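Local coordinates for protein flagellar assembly factor FliW (Geobacillus thermodenitrificans, PDB 5DMD) that probably binds the translational repressor CsrA and flagellin, relieving repression of flagellin synthesis and taking part in assembly of the flagellum, at residues Asp103-Asn108 against His136-Glu141; Leu56-Ile61 against Tyr93-Val98; Ala107-Pro112 against Thr130-Lys135; Lys33-Leu38 against Ile46-Val51; Asp89-Val94 against Ile115-Arg120. The protein carries 1 engineered substitution. All coordinates share one frame; numbering follows the deposited sequence. Where two conformers were deposited one is given.

Interaction 1. Residues Asp103-Asn108 against His136-Glu141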
# COMPACT_ATOMS: atom_id res chain seq x y z
N ASP A 103 15.25 -9.93 -6.30
CA ASP A 103 15.24 -9.27 -7.60
C ASP A 103 14.12 -9.77 -8.50
O ASP A 103 13.93 -9.21 -9.59
CB ASP A 103 16.58 -9.51 -8.30
CG ASP A 103 16.81 -8.55 -9.45
OD1 ASP A 103 16.96 -7.35 -9.17
OD2 ASP A 103 16.85 -9.01 -10.62
N ASP A 104 13.37 -10.80 -8.10
CA ASP A 104 12.21 -11.26 -8.84
C ASP A 104 10.91 -10.69 -8.28
O ASP A 104 9.83 -11.10 -8.70
CB ASP A 104 12.16 -12.79 -8.84
CG ASP A 104 13.23 -13.40 -9.72
OD1 ASP A 104 13.84 -12.67 -10.54
OD2 ASP A 104 13.49 -14.62 -9.57
N THR A 105 11.00 -9.76 -7.33
CA THR A 105 9.82 -9.20 -6.69
C THR A 105 9.01 -8.38 -7.70
O THR A 105 9.57 -7.72 -8.58
CB THR A 105 10.25 -8.33 -5.52
OG1 THR A 105 10.82 -9.17 -4.50
CG2 THR A 105 9.09 -7.53 -4.93
N THR A 106 7.69 -8.45 -7.56
CA THR A 106 6.78 -7.69 -8.41
C THR A 106 5.90 -6.78 -7.56
O THR A 106 5.78 -6.96 -6.34
CB THR A 106 5.88 -8.61 -9.24
OG1 THR A 106 5.10 -9.45 -8.37
CG2 THR A 106 6.72 -9.48 -10.17
N ALA A 107 5.27 -5.82 -8.22
CA ALA A 107 4.30 -4.93 -7.61
C ALA A 107 2.97 -5.02 -8.36
O ALA A 107 2.93 -5.21 -9.57
CB ALA A 107 4.78 -3.48 -7.67
N ASN A 108 1.87 -4.86 -7.61
CA ASN A 108 0.53 -4.79 -8.20
C ASN A 108 0.21 -3.32 -8.48
O ASN A 108 -0.23 -2.59 -7.59
CB ASN A 108 -0.52 -5.44 -7.31
CG ASN A 108 -1.90 -5.50 -7.96
OD1 ASN A 108 -2.21 -4.71 -8.85
ND2 ASN A 108 -2.72 -6.46 -7.54
N HIS A 136 4.13 -6.43 -11.92
CA HIS A 136 5.15 -5.73 -12.68
C HIS A 136 6.46 -5.92 -11.93
O HIS A 136 6.56 -5.55 -10.76
CB HIS A 136 4.84 -4.23 -12.77
CG HIS A 136 3.66 -3.89 -13.62
ND1 HIS A 136 3.78 -3.26 -14.84
CD2 HIS A 136 2.33 -4.02 -13.40
CE1 HIS A 136 2.58 -3.06 -15.35
NE2 HIS A 136 1.68 -3.51 -14.50
N ARG A 137 7.48 -6.48 -12.61
CA ARG A 137 8.80 -6.60 -12.00
C ARG A 137 9.36 -5.24 -11.60
O ARG A 137 9.32 -4.27 -12.36
CB ARG A 137 9.79 -7.27 -12.96
CG ARG A 137 9.65 -8.77 -13.11
CD ARG A 137 10.68 -9.34 -14.11
NE ARG A 137 12.06 -9.04 -13.72
CZ ARG A 137 12.79 -9.81 -12.92
NH1 ARG A 137 12.30 -10.91 -12.38
NH2 ARG A 137 14.04 -9.44 -12.64
N LEU A 138 9.95 -5.20 -10.40
CA LEU A 138 10.67 -4.01 -9.95
C LEU A 138 12.00 -3.86 -10.66
O LEU A 138 12.54 -2.75 -10.71
CB LEU A 138 10.93 -4.08 -8.44
CG LEU A 138 9.83 -3.58 -7.51
CD1 LEU A 138 8.54 -4.39 -7.64
CD2 LEU A 138 10.34 -3.62 -6.08
N PHE A 139 12.58 -4.95 -11.15
CA PHE A 139 13.92 -4.93 -11.71
C PHE A 139 13.91 -5.52 -13.11
O PHE A 139 13.08 -6.38 -13.43
CB PHE A 139 14.88 -5.76 -10.84
CG PHE A 139 14.94 -5.29 -9.41
CD1 PHE A 139 15.83 -4.29 -9.03
CD2 PHE A 139 14.13 -5.85 -8.45
CE1 PHE A 139 15.88 -3.85 -7.72
CE2 PHE A 139 14.18 -5.42 -7.14
CZ PHE A 139 15.06 -4.42 -6.77
N PRO A 140 14.82 -5.07 -13.98
CA PRO A 140 14.90 -5.68 -15.31
C PRO A 140 15.26 -7.15 -15.22
O PRO A 140 15.78 -7.64 -14.21
CB PRO A 140 16.01 -4.87 -16.00
CG PRO A 140 16.81 -4.28 -14.89
CD PRO A 140 15.85 -4.05 -13.76
N GLU A 141 14.95 -7.88 -16.28
CA GLU A 141 15.28 -9.29 -16.33
C GLU A 141 16.80 -9.46 -16.38
O GLU A 141 17.50 -8.72 -17.07
CB GLU A 141 14.65 -9.90 -17.57
CG GLU A 141 13.15 -10.11 -17.47
CD GLU A 141 12.77 -11.28 -16.58
OE1 GLU A 141 11.58 -11.63 -16.54
OE2 GLU A 141 13.67 -11.86 -15.94
O HOH W 1 11.78 -7.76 -10.35
O HOH W 2 9.89 -12.11 -11.74
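Arg137 carries the polar side of this contact. Its NH1 gives a nearly straight hydrogen bond to Asp104 OD1 (3.0 Å, 174°), which lies in the guanidinium plane although the carboxylate itself is met from above its own plane. NH2 makes a longer salt bridge to Asp103 OD2 at 3.5 Å, and that carboxylate has Lys142 as a second partner. A bend at chi3 (58°) curls the arginine back so that NE reaches Phe139 O (2.9 Å) and NH2 reaches Pro140 O, while Glu141 lies over one guanidinium face, a long, charge-only contact that completes a salt-bridge network. Over the opposite face sits a water that donates to Asp103 O and Thr105 O and accepts from Phe139 N. Beyond the arginine, backbone bonds take over: Leu138 N to Thr105 O, and a reciprocal pair between Ala107 and His136, with Ala107 N 2.9 Å from His136 O. Leu138 brings CD1 alongside this ladder, 3.9 Å from Ala107 CB. The short antiparallel strand 136-137 thus edges the start of strand 106-116, whose other side pairs with strand 90-97, where Leu96 packs against Thr105, Ala107 and Leu138.

Interaction 2. Residues Leu56-Ile61 against Tyr93-Val98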
# COMPACT_ATOMS: atom_id res chain seq x y z
N LEU A 56 -1.48 -9.83 9.36
CA LEU A 56 -1.89 -9.05 8.20
C LEU A 56 -0.98 -7.83 8.10
O LEU A 56 -1.29 -6.75 8.60
CB LEU A 56 -3.35 -8.63 8.33
CG LEU A 56 -4.06 -8.37 6.99
CD1 LEU A 56 -3.77 -9.51 6.02
CD2 LEU A 56 -5.56 -8.19 7.18
N GLY A 57 0.18 -8.02 7.46
CA GLY A 57 1.12 -6.94 7.25
C GLY A 57 1.71 -6.98 5.85
O GLY A 57 2.52 -7.85 5.54
N PHE A 58 1.30 -6.04 5.00
CA PHE A 58 1.71 -6.02 3.60
C PHE A 58 2.94 -5.14 3.39
O PHE A 58 3.11 -4.11 4.04
CB PHE A 58 0.57 -5.50 2.73
CG PHE A 58 -0.72 -6.27 2.90
CD1 PHE A 58 -1.65 -5.90 3.86
CD2 PHE A 58 -1.00 -7.36 2.09
CE1 PHE A 58 -2.83 -6.62 4.02
CE2 PHE A 58 -2.18 -8.07 2.23
CZ PHE A 58 -3.10 -7.70 3.19
N VAL A 59 3.80 -5.56 2.46
CA VAL A 59 5.00 -4.80 2.11
C VAL A 59 4.65 -3.80 1.02
O VAL A 59 4.20 -4.19 -0.06
CB VAL A 59 6.13 -5.72 1.65
CG1 VAL A 59 7.35 -4.89 1.30
CG2 VAL A 59 6.46 -6.75 2.73
N LEU A 60 4.88 -2.52 1.30
CA LEU A 60 4.55 -1.43 0.39
C LEU A 60 5.81 -0.72 -0.08
O LEU A 60 6.82 -0.66 0.64
CB LEU A 60 3.67 -0.39 1.09
CG LEU A 60 2.15 -0.60 1.15
CD1 LEU A 60 1.76 -2.00 1.56
CD2 LEU A 60 1.58 0.43 2.12
N ILE A 61 5.74 -0.16 -1.28
CA ILE A 61 6.71 0.83 -1.74
C ILE A 61 5.94 2.04 -2.21
O ILE A 61 4.77 1.96 -2.60
CB ILE A 61 7.61 0.33 -2.90
CG1 ILE A 61 6.77 -0.14 -4.10
CG2 ILE A 61 8.53 -0.78 -2.44
CD1 ILE A 61 7.56 -0.24 -5.41
N TYR A 93 0.89 4.19 -2.54
CA TYR A 93 1.75 3.04 -2.33
C TYR A 93 1.23 1.92 -3.20
O TYR A 93 0.05 1.87 -3.54
CB TYR A 93 1.70 2.54 -0.87
CG TYR A 93 2.10 3.61 0.13
CD1 TYR A 93 3.43 3.88 0.39
CD2 TYR A 93 1.14 4.36 0.79
CE1 TYR A 93 3.80 4.87 1.28
CE2 TYR A 93 1.50 5.35 1.69
CZ TYR A 93 2.82 5.60 1.93
OH TYR A 93 3.17 6.59 2.83
N VAL A 94 2.13 1.00 -3.56
CA VAL A 94 1.72 -0.26 -4.17
C VAL A 94 2.27 -1.42 -3.34
O VAL A 94 3.32 -1.32 -2.71
CB VAL A 94 2.12 -0.39 -5.65
CG1 VAL A 94 1.30 0.58 -6.51
CG2 VAL A 94 3.62 -0.17 -5.83
N ILE A 95 1.55 -2.53 -3.36
CA ILE A 95 1.91 -3.69 -2.56
C ILE A 95 2.80 -4.63 -3.35
O ILE A 95 2.52 -4.95 -4.51
CB ILE A 95 0.65 -4.41 -2.05
CG1 ILE A 95 -0.15 -3.45 -1.17
CG2 ILE A 95 1.00 -5.68 -1.27
CD1 ILE A 95 -1.46 -4.00 -0.71
N LEU A 96 3.86 -5.11 -2.71
CA LEU A 96 4.79 -6.03 -3.33
C LEU A 96 4.41 -7.48 -3.07
O LEU A 96 3.89 -7.83 -2.01
CB LEU A 96 6.20 -5.79 -2.79
CG LEU A 96 6.80 -4.40 -2.92
CD1 LEU A 96 8.28 -4.43 -2.50
CD2 LEU A 96 6.65 -3.86 -4.34
N THR A 97 4.70 -8.32 -4.05
CA THR A 97 4.75 -9.76 -3.87
C THR A 97 6.24 -10.08 -3.84
O THR A 97 6.90 -10.13 -4.88
CB THR A 97 4.03 -10.47 -5.00
OG1 THR A 97 2.66 -10.04 -5.01
CG2 THR A 97 4.05 -11.98 -4.79
N VAL A 98 6.76 -10.28 -2.62
CA VAL A 98 8.20 -10.40 -2.40
C VAL A 98 8.67 -11.78 -2.82
O VAL A 98 8.14 -12.80 -2.37
CB VAL A 98 8.54 -10.12 -0.93
CG1 VAL A 98 10.04 -10.18 -0.71
CG2 VAL A 98 8.02 -8.76 -0.53
O HOH W 3 3.22 -7.73 0.67
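Val59 O is held by one strong bond, from Leu96 N, which arrives nearly along the C=O axis at 2.8 Å and 175°; the CA of Ile95 adds a C-H...O contact to the same oxygen. Further along, Ile61 and Val94 exchange two bonds, Ile61 N to Val94 O and Val94 N to Ile61 O, both 3.0 Å. Past Val59 the strands part, and a water bridges Val59 N and Leu96 O. This is an antiparallel pairing inside the large antiparallel sheet of FliW, strongly twisted: the segment axes run 122° apart. On one face Leu60 lies alongside Ile95, with Leu60 CD1 3.6 Å from Ile95 CG1, and sets its CD2 against Tyr93 CB. On the other, Ile61 takes the crowded chi1 position (56°), which directs CG1 at Val94 CG2 (3.6 Å) while CG2 meets Leu96 CD1 at 3.7 Å, the isoleucine and leucine crossing at about a right angle. Val59 closes the row, its CG1 touching Leu96 CD1 and its CG2 touching Val98 CG2 at 4.1 Å.

Interaction 3. Residues Ala107-Pro112 against Thr130-Lys135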
# COMPACT_ATOMS: atom_id res chain seq x y z
N ALA A 107 5.27 -5.82 -8.22
CA ALA A 107 4.30 -4.93 -7.61
C ALA A 107 2.97 -5.02 -8.36
O ALA A 107 2.93 -5.21 -9.57
CB ALA A 107 4.78 -3.48 -7.67
N ASN A 108 1.87 -4.86 -7.61
CA ASN A 108 0.53 -4.79 -8.20
C ASN A 108 0.21 -3.32 -8.48
O ASN A 108 -0.23 -2.59 -7.59
CB ASN A 108 -0.52 -5.44 -7.31
CG ASN A 108 -1.90 -5.50 -7.96
OD1 ASN A 108 -2.21 -4.71 -8.85
ND2 ASN A 108 -2.72 -6.46 -7.54
N LEU A 109 0.45 -2.88 -9.72
CA LEU A 109 0.15 -1.51 -10.11
C LEU A 109 -1.33 -1.28 -10.40
O LEU A 109 -1.75 -0.12 -10.47
CB LEU A 109 1.01 -1.13 -11.33
CG LEU A 109 2.52 -1.26 -11.12
CD1 LEU A 109 3.24 -0.72 -12.34
CD2 LEU A 109 2.97 -0.55 -9.85
N GLN A 110 -2.13 -2.34 -10.53
CA GLN A 110 -3.56 -2.18 -10.75
C GLN A 110 -4.30 -1.74 -9.50
O GLN A 110 -5.38 -1.15 -9.62
CB GLN A 110 -4.17 -3.49 -11.25
CG GLN A 110 -5.59 -3.34 -11.78
CD GLN A 110 -6.31 -4.68 -11.94
OE1 GLN A 110 -5.70 -5.74 -11.92
NE2 GLN A 110 -7.63 -4.62 -12.11
N ALA A 111 -3.77 -1.99 -8.31
CA ALA A 111 -4.52 -1.83 -7.06
C ALA A 111 -3.71 -1.07 -6.02
O ALA A 111 -3.36 -1.61 -4.97
CB ALA A 111 -5.00 -3.17 -6.52
N PRO A 112 -3.46 0.22 -6.25
CA PRO A 112 -2.69 1.00 -5.28
C PRO A 112 -3.44 1.27 -3.98
O PRO A 112 -4.68 1.30 -3.93
CB PRO A 112 -2.42 2.32 -6.03
CG PRO A 112 -3.59 2.46 -6.93
CD PRO A 112 -3.90 1.05 -7.39
N THR A 130 -7.41 0.69 -17.10
CA THR A 130 -6.00 0.97 -17.29
C THR A 130 -5.22 -0.22 -17.83
O THR A 130 -5.70 -1.36 -17.88
CB THR A 130 -5.37 1.53 -16.01
OG1 THR A 130 -4.34 2.47 -16.34
CG2 THR A 130 -4.82 0.41 -15.14
N ASN A 131 -3.99 0.08 -18.25
CA ASN A 131 -3.01 -0.86 -18.78
C ASN A 131 -2.24 -1.60 -17.70
O ASN A 131 -1.47 -2.51 -18.02
CB ASN A 131 -2.00 -0.06 -19.60
CG ASN A 131 -1.64 1.27 -18.94
OD1 ASN A 131 -2.39 1.78 -18.10
ND2 ASN A 131 -0.50 1.83 -19.32
N TYR A 132 -2.42 -1.23 -16.44
CA TYR A 132 -1.62 -1.77 -15.36
C TYR A 132 -2.12 -3.15 -14.94
O TYR A 132 -3.32 -3.44 -15.00
CB TYR A 132 -1.66 -0.82 -14.16
CG TYR A 132 -1.02 0.52 -14.44
CD1 TYR A 132 0.29 0.61 -14.87
CD2 TYR A 132 -1.74 1.69 -14.28
CE1 TYR A 132 0.88 1.83 -15.13
CE2 TYR A 132 -1.17 2.92 -14.54
CZ TYR A 132 0.14 2.99 -14.97
OH TYR A 132 0.72 4.21 -15.22
N LYS A 133 -1.19 -4.00 -14.54
CA LYS A 133 -1.45 -5.39 -14.21
C LYS A 133 -1.11 -5.68 -12.75
O LYS A 133 -0.62 -4.82 -12.01
CB LYS A 133 -0.68 -6.33 -15.15
CG LYS A 133 -0.59 -5.84 -16.59
CD LYS A 133 -1.94 -6.00 -17.27
CE LYS A 133 -1.82 -5.98 -18.79
NZ LYS A 133 -2.39 -7.22 -19.38
N THR A 134 -1.40 -6.91 -12.33
CA THR A 134 -1.18 -7.32 -10.95
C THR A 134 0.27 -7.67 -10.65
O THR A 134 0.63 -7.80 -9.47
CB THR A 134 -2.10 -8.50 -10.62
OG1 THR A 134 -1.65 -9.67 -11.31
CG2 THR A 134 -3.52 -8.18 -11.05
N LYS A 135 1.11 -7.82 -11.66
CA LYS A 135 2.51 -8.17 -11.45
C LYS A 135 3.35 -7.38 -12.44
O LYS A 135 3.27 -7.60 -13.65
CB LYS A 135 2.73 -9.68 -11.63
CG LYS A 135 2.46 -10.48 -10.36
CD LYS A 135 1.63 -11.71 -10.63
CE LYS A 135 2.48 -12.86 -11.13
NZ LYS A 135 1.77 -14.17 -11.02
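The Tyr132 ring has Asn131 OD1 over the centre of one face, 3.8 Å above the plane, and meets Leu109 obliquely, Tyr132 CD1 lying 4.0 Å from Leu109 CB. The two residues also touch at the root, CB to CB. Farther out, the tyrosine hydroxyl bonds to the backbone N of Glu71 and its ring meets that of Tyr70. The other flat group, the Asn108 amide, stands with CG anti to the backbone N (chi1 -174°) and lies alongside Thr134, ND2 3.7 Å from Thr134 CB. Its OD1 turns back on its own chain, accepting weak hydrogen bonds from Gln110 N (2.9 Å) and Ala111 N. Gln110 N also donates to Lys133 O at 3.3 Å, well above the carbonyl plane, and Leu109 N adds a weak bond to the same oxygen. An alanine in place of Asn108 would remove the amide and would probably leave the turn through Gln110 and Ala111 less firmly held, as well as losing the packing on Thr134. The extended Gln110 runs beside Thr134, OE1 3.4 Å from Thr134 CG2, while NE2 makes a weak bond to Leu127 O. Both segments are irregular here: two N-H groups of strand 106-116, which a bulge or short loop interrupts, converge on Lys133 O, one of them weakly, and the loop leading to strand 136-137 runs beside it in roughly antiparallel direction.

Interaction 4. Residues Lys33-Leu38 against Ile46-Val51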
# COMPACT_ATOMS: atom_id res chain seq x y z
N LYS A 33 -10.30 -2.46 9.27
CA LYS A 33 -10.52 -1.04 9.05
C LYS A 33 -9.49 -0.14 9.70
O LYS A 33 -9.58 1.08 9.56
CB LYS A 33 -11.93 -0.64 9.50
CG LYS A 33 -13.04 -1.38 8.74
CD LYS A 33 -14.40 -0.74 8.99
CE LYS A 33 -15.54 -1.62 8.49
NZ LYS A 33 -15.47 -1.88 7.02
N GLN A 34 -8.50 -0.69 10.41
CA GLN A 34 -7.50 0.10 11.12
C GLN A 34 -6.12 -0.45 10.81
O GLN A 34 -5.84 -1.63 11.08
CB GLN A 34 -7.75 0.05 12.63
CG GLN A 34 -8.97 0.84 13.07
CD GLN A 34 -9.44 0.43 14.44
OE1 GLN A 34 -9.52 1.26 15.35
NE2 GLN A 34 -9.74 -0.85 14.61
N PHE A 35 -5.26 0.41 10.26
CA PHE A 35 -3.89 0.04 9.93
C PHE A 35 -2.93 1.12 10.41
O PHE A 35 -3.28 2.29 10.57
CB PHE A 35 -3.72 -0.10 8.41
CG PHE A 35 -4.35 -1.32 7.84
CD1 PHE A 35 -5.69 -1.32 7.46
CD2 PHE A 35 -3.60 -2.47 7.66
CE1 PHE A 35 -6.27 -2.47 6.92
CE2 PHE A 35 -4.18 -3.62 7.14
CZ PHE A 35 -5.51 -3.62 6.76
N VAL A 36 -1.70 0.70 10.64
CA VAL A 36 -0.61 1.63 10.88
C VAL A 36 0.46 1.36 9.83
O VAL A 36 0.60 0.23 9.34
CB VAL A 36 -0.04 1.53 12.32
CG1 VAL A 36 0.43 0.11 12.62
CG2 VAL A 36 1.08 2.54 12.56
N LEU A 37 1.19 2.41 9.45
CA LEU A 37 2.26 2.31 8.47
C LEU A 37 3.59 2.32 9.21
O LEU A 37 3.90 3.29 9.91
CB LEU A 37 2.20 3.47 7.47
CG LEU A 37 1.22 3.38 6.30
CD1 LEU A 37 -0.23 3.19 6.75
CD2 LEU A 37 1.33 4.63 5.44
N LEU A 38 4.36 1.25 9.06
CA LEU A 38 5.59 1.06 9.82
C LEU A 38 6.77 0.93 8.87
O LEU A 38 6.83 -0.02 8.09
CB LEU A 38 5.50 -0.18 10.71
CG LEU A 38 4.29 -0.30 11.63
CD1 LEU A 38 4.24 -1.68 12.27
CD2 LEU A 38 4.39 0.79 12.72
N ILE A 46 7.70 0.06 3.44
CA ILE A 46 6.81 0.40 4.54
C ILE A 46 5.84 -0.76 4.70
O ILE A 46 5.37 -1.32 3.70
CB ILE A 46 6.02 1.70 4.24
CG1 ILE A 46 6.94 2.85 3.85
CG2 ILE A 46 5.12 2.09 5.42
CD1 ILE A 46 7.24 2.95 2.36
N ILE A 47 5.55 -1.14 5.95
CA ILE A 47 4.59 -2.21 6.23
C ILE A 47 3.23 -1.60 6.51
O ILE A 47 3.08 -0.77 7.42
CB ILE A 47 5.04 -3.07 7.42
CG1 ILE A 47 6.45 -3.61 7.19
CG2 ILE A 47 4.05 -4.22 7.62
CD1 ILE A 47 6.57 -4.41 5.91
N LEU A 48 2.22 -2.02 5.74
CA LEU A 48 0.83 -1.72 6.06
C LEU A 48 0.37 -2.77 7.07
O LEU A 48 0.07 -3.90 6.69
CB LEU A 48 -0.01 -1.74 4.79
CG LEU A 48 -1.48 -1.39 4.96
CD1 LEU A 48 -1.64 0.07 5.38
CD2 LEU A 48 -2.24 -1.69 3.66
N GLN A 49 0.33 -2.40 8.35
CA GLN A 49 0.15 -3.35 9.45
C GLN A 49 -1.23 -3.21 10.07
O GLN A 49 -1.58 -2.13 10.56
CB GLN A 49 1.21 -3.10 10.52
CG GLN A 49 1.05 -3.95 11.78
CD GLN A 49 1.33 -5.42 11.52
OE1 GLN A 49 2.42 -5.79 11.10
NE2 GLN A 49 0.32 -6.25 11.75
N SER A 50 -2.01 -4.29 10.07
CA SER A 50 -3.29 -4.28 10.76
C SER A 50 -3.07 -4.10 12.26
O SER A 50 -2.20 -4.74 12.86
CB SER A 50 -4.02 -5.60 10.53
OG SER A 50 -5.13 -5.69 11.41
N VAL A 51 -3.90 -3.25 12.88
CA VAL A 51 -3.90 -3.04 14.33
C VAL A 51 -4.60 -4.16 15.07
O VAL A 51 -4.42 -4.30 16.29
CB VAL A 51 -4.55 -1.66 14.55
CG1 VAL A 51 -4.81 -1.38 16.02
CG2 VAL A 51 -3.70 -0.58 13.95
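Phe35 and Leu48 meet on one face of this hairpin: Phe35 CD2 lies 3.6 Å from Leu48 CG, and Leu48 CD2 sits over one face of the ring, offset toward its rim. With CG anti to the backbone N (chi1 -178°), Leu48 also brings CD1 to within 3.7 Å of Leu37 CD1. The opposite face has Val36 alongside Gln49, and Leu38 CD1 against Gln49 CB (3.8 Å). Five backbone bonds fix these positions, among them reciprocal pairs between Val36 and Gln49 and between Leu38 and Ile47 (Ile47 N to Leu38 O 2.7 Å). Val51 N to Gln34 O, at 177°, finishes the ladder. Outside it, Phe22 meets the Phe35 ring edge-to-face. An alanine in place of Phe35 would remove the ring and would probably leave Leu48 and Phe22 less well packed. Gln49 NE2 donates to Ser50 O, on a lone pair, and to Pro54 O, while OE1 accepts from Lys7 N. A buried amide is thus satisfied at both ends, beside the apolar Val36 and Leu38.

Interaction 5. Residues Asp89-Val94 against Ile115-Arg120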
# COMPACT_ATOMS: atom_id res chain seq x y z
N ASP A 89 -2.78 16.18 -1.06
CA ASP A 89 -3.43 15.50 0.05
C ASP A 89 -3.04 14.03 0.15
O ASP A 89 -3.29 13.42 1.20
CB ASP A 89 -4.95 15.56 -0.09
CG ASP A 89 -5.50 16.98 -0.10
OD1 ASP A 89 -4.75 17.90 0.27
OD2 ASP A 89 -6.68 17.17 -0.49
N VAL A 90 -2.41 13.46 -0.88
CA VAL A 90 -2.40 12.02 -1.13
C VAL A 90 -1.00 11.46 -0.98
O VAL A 90 -0.03 12.03 -1.49
CB VAL A 90 -2.94 11.74 -2.54
CG1 VAL A 90 -2.83 10.26 -2.87
CG2 VAL A 90 -4.38 12.20 -2.65
N ALA A 91 -0.91 10.31 -0.31
CA ALA A 91 0.25 9.43 -0.43
C ALA A 91 -0.19 8.15 -1.13
O ALA A 91 -1.24 7.59 -0.81
CB ALA A 91 0.81 9.07 0.94
N LEU A 92 0.61 7.71 -2.10
CA LEU A 92 0.32 6.52 -2.88
C LEU A 92 1.35 5.44 -2.59
O LEU A 92 2.55 5.72 -2.44
CB LEU A 92 0.39 6.82 -4.38
CG LEU A 92 -0.68 7.66 -5.07
CD1 LEU A 92 -0.34 7.79 -6.55
CD2 LEU A 92 -2.07 7.09 -4.87
N TYR A 93 0.89 4.19 -2.54
CA TYR A 93 1.75 3.04 -2.33
C TYR A 93 1.23 1.92 -3.20
O TYR A 93 0.05 1.87 -3.54
CB TYR A 93 1.70 2.54 -0.87
CG TYR A 93 2.10 3.61 0.13
CD1 TYR A 93 3.43 3.88 0.39
CD2 TYR A 93 1.14 4.36 0.79
CE1 TYR A 93 3.80 4.87 1.28
CE2 TYR A 93 1.50 5.35 1.69
CZ TYR A 93 2.82 5.60 1.93
OH TYR A 93 3.17 6.59 2.83
N VAL A 94 2.13 1.00 -3.56
CA VAL A 94 1.72 -0.26 -4.17
C VAL A 94 2.27 -1.42 -3.34
O VAL A 94 3.32 -1.32 -2.71
CB VAL A 94 2.12 -0.39 -5.65
CG1 VAL A 94 1.30 0.58 -6.51
CG2 VAL A 94 3.62 -0.17 -5.83
N ILE A 115 -3.92 7.08 0.35
CA ILE A 115 -4.15 7.60 1.70
C ILE A 115 -4.23 9.12 1.65
O ILE A 115 -3.34 9.78 1.10
CB ILE A 115 -3.04 7.15 2.66
CG1 ILE A 115 -3.11 5.62 2.83
CG2 ILE A 115 -3.15 7.87 4.00
CD1 ILE A 115 -1.97 5.03 3.63
N ASN A 116 -5.30 9.68 2.23
CA ASN A 116 -5.32 11.09 2.58
C ASN A 116 -4.58 11.21 3.91
O ASN A 116 -5.11 10.81 4.96
CB ASN A 116 -6.74 11.63 2.69
CG ASN A 116 -6.78 13.13 2.98
OD1 ASN A 116 -5.91 13.66 3.68
ND2 ASN A 116 -7.79 13.82 2.47
N VAL A 117 -3.35 11.73 3.85
CA VAL A 117 -2.46 11.65 5.01
C VAL A 117 -3.03 12.43 6.19
O VAL A 117 -3.12 11.91 7.31
CB VAL A 117 -1.05 12.14 4.64
CG1 VAL A 117 -0.13 12.01 5.83
CG2 VAL A 117 -0.51 11.33 3.48
N HIS A 118 -3.41 13.70 5.98
CA HIS A 118 -3.79 14.52 7.12
C HIS A 118 -5.17 14.17 7.67
O HIS A 118 -5.44 14.45 8.84
CB HIS A 118 -3.63 16.03 6.83
CG HIS A 118 -4.77 16.64 6.07
ND1 HIS A 118 -4.88 16.56 4.70
CD2 HIS A 118 -5.82 17.39 6.49
CE1 HIS A 118 -5.97 17.21 4.31
NE2 HIS A 118 -6.56 17.72 5.38
N LYS A 119 -6.02 13.52 6.87
CA LYS A 119 -7.31 13.05 7.33
C LYS A 119 -7.26 11.62 7.85
O LYS A 119 -8.26 11.14 8.41
CB LYS A 119 -8.34 13.13 6.20
CG LYS A 119 -8.70 14.57 5.82
CD LYS A 119 -9.16 15.38 7.03
CE LYS A 119 -10.33 16.30 6.73
NZ LYS A 119 -10.57 16.47 5.26
N ARG A 120 -6.13 10.93 7.67
CA ARG A 120 -5.95 9.56 8.16
C ARG A 120 -6.99 8.60 7.58
O ARG A 120 -7.56 7.77 8.30
CB ARG A 120 -5.95 9.50 9.69
CG ARG A 120 -4.83 10.28 10.37
CD ARG A 120 -3.46 9.87 9.87
NE ARG A 120 -2.46 10.07 10.92
CZ ARG A 120 -1.53 11.01 10.89
NH1 ARG A 120 -1.42 11.85 9.87
NH2 ARG A 120 -0.68 11.12 11.91
O HOH W 4 -3.11 14.95 3.42
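The two strands pair antiparallel, with Ala91 and Ile115 exchanging hydrogen bonds (Ala91 N to Ile115 O 2.9 Å, Ile115 N to Ala91 O 3.0 Å) and Val117 N reaching Asp89 O nearly along the C=O axis. Val117, its CG2 anti to the carbonyl carbon, sets that methyl 3.6 Å from Ala91 CB, and Ile115 extends CD1 to the outer part of the Tyr93 ring, 4.0 Å from CE2. Leu37 of strand 34-39 packs on both Tyr93 and Ile115, tying the hairpin to another part of the large antiparallel sheet. The polar work falls to Asn116, whose CG is anti to the backbone N (chi1 -177°). Its OD1 accepts from Lys119 N at 3.2 Å, an Asx motif at the turn leaving the strand, while ND2 bonds to Leu82 O. In the next residue, Val117 O takes two donors, Arg120 N and Arg120 NH1. A single water donates to Asp89 O and Asn116 OD1, accepts from His118 N, and lies 2.7 Å from His118 ND1 in the imidazole plane. Asp89 OD2 is bonded to Thr85, while Asp89 OD1 stays 4.6 Å from His118 ND1, too far for a direct bond; the carboxylate would probably favour a protonated imidazole. Water and a backbone amide, meeting on the carbonyl of Asp89 rather than on its carboxylate, link the start of one strand to the turn that follows the other.

How the interactions relate
From the N terminus, interaction 4 comes first, closing the short hairpin between strands 34-39 and 45-50. Strand 57-61 then pairs with 45-50, and interaction 2 carries the sheet on to strand 90-97 across a loop that includes helix 76-81. Interaction 5 opens on the same strand, sharing Tyr93 and Val94, and joins it to the far end of strand 106-116. It crosses interactions 1 and 3, which both start near the beginning of 106-116 and share Ala107 and Asn108; the loop of interaction 3 lies within that of interaction 1. Interactions 4 and 5 also touch through side chains, although distant in sequence, whereas interaction 1 lies about 23 Å from interaction 4, centre to centre.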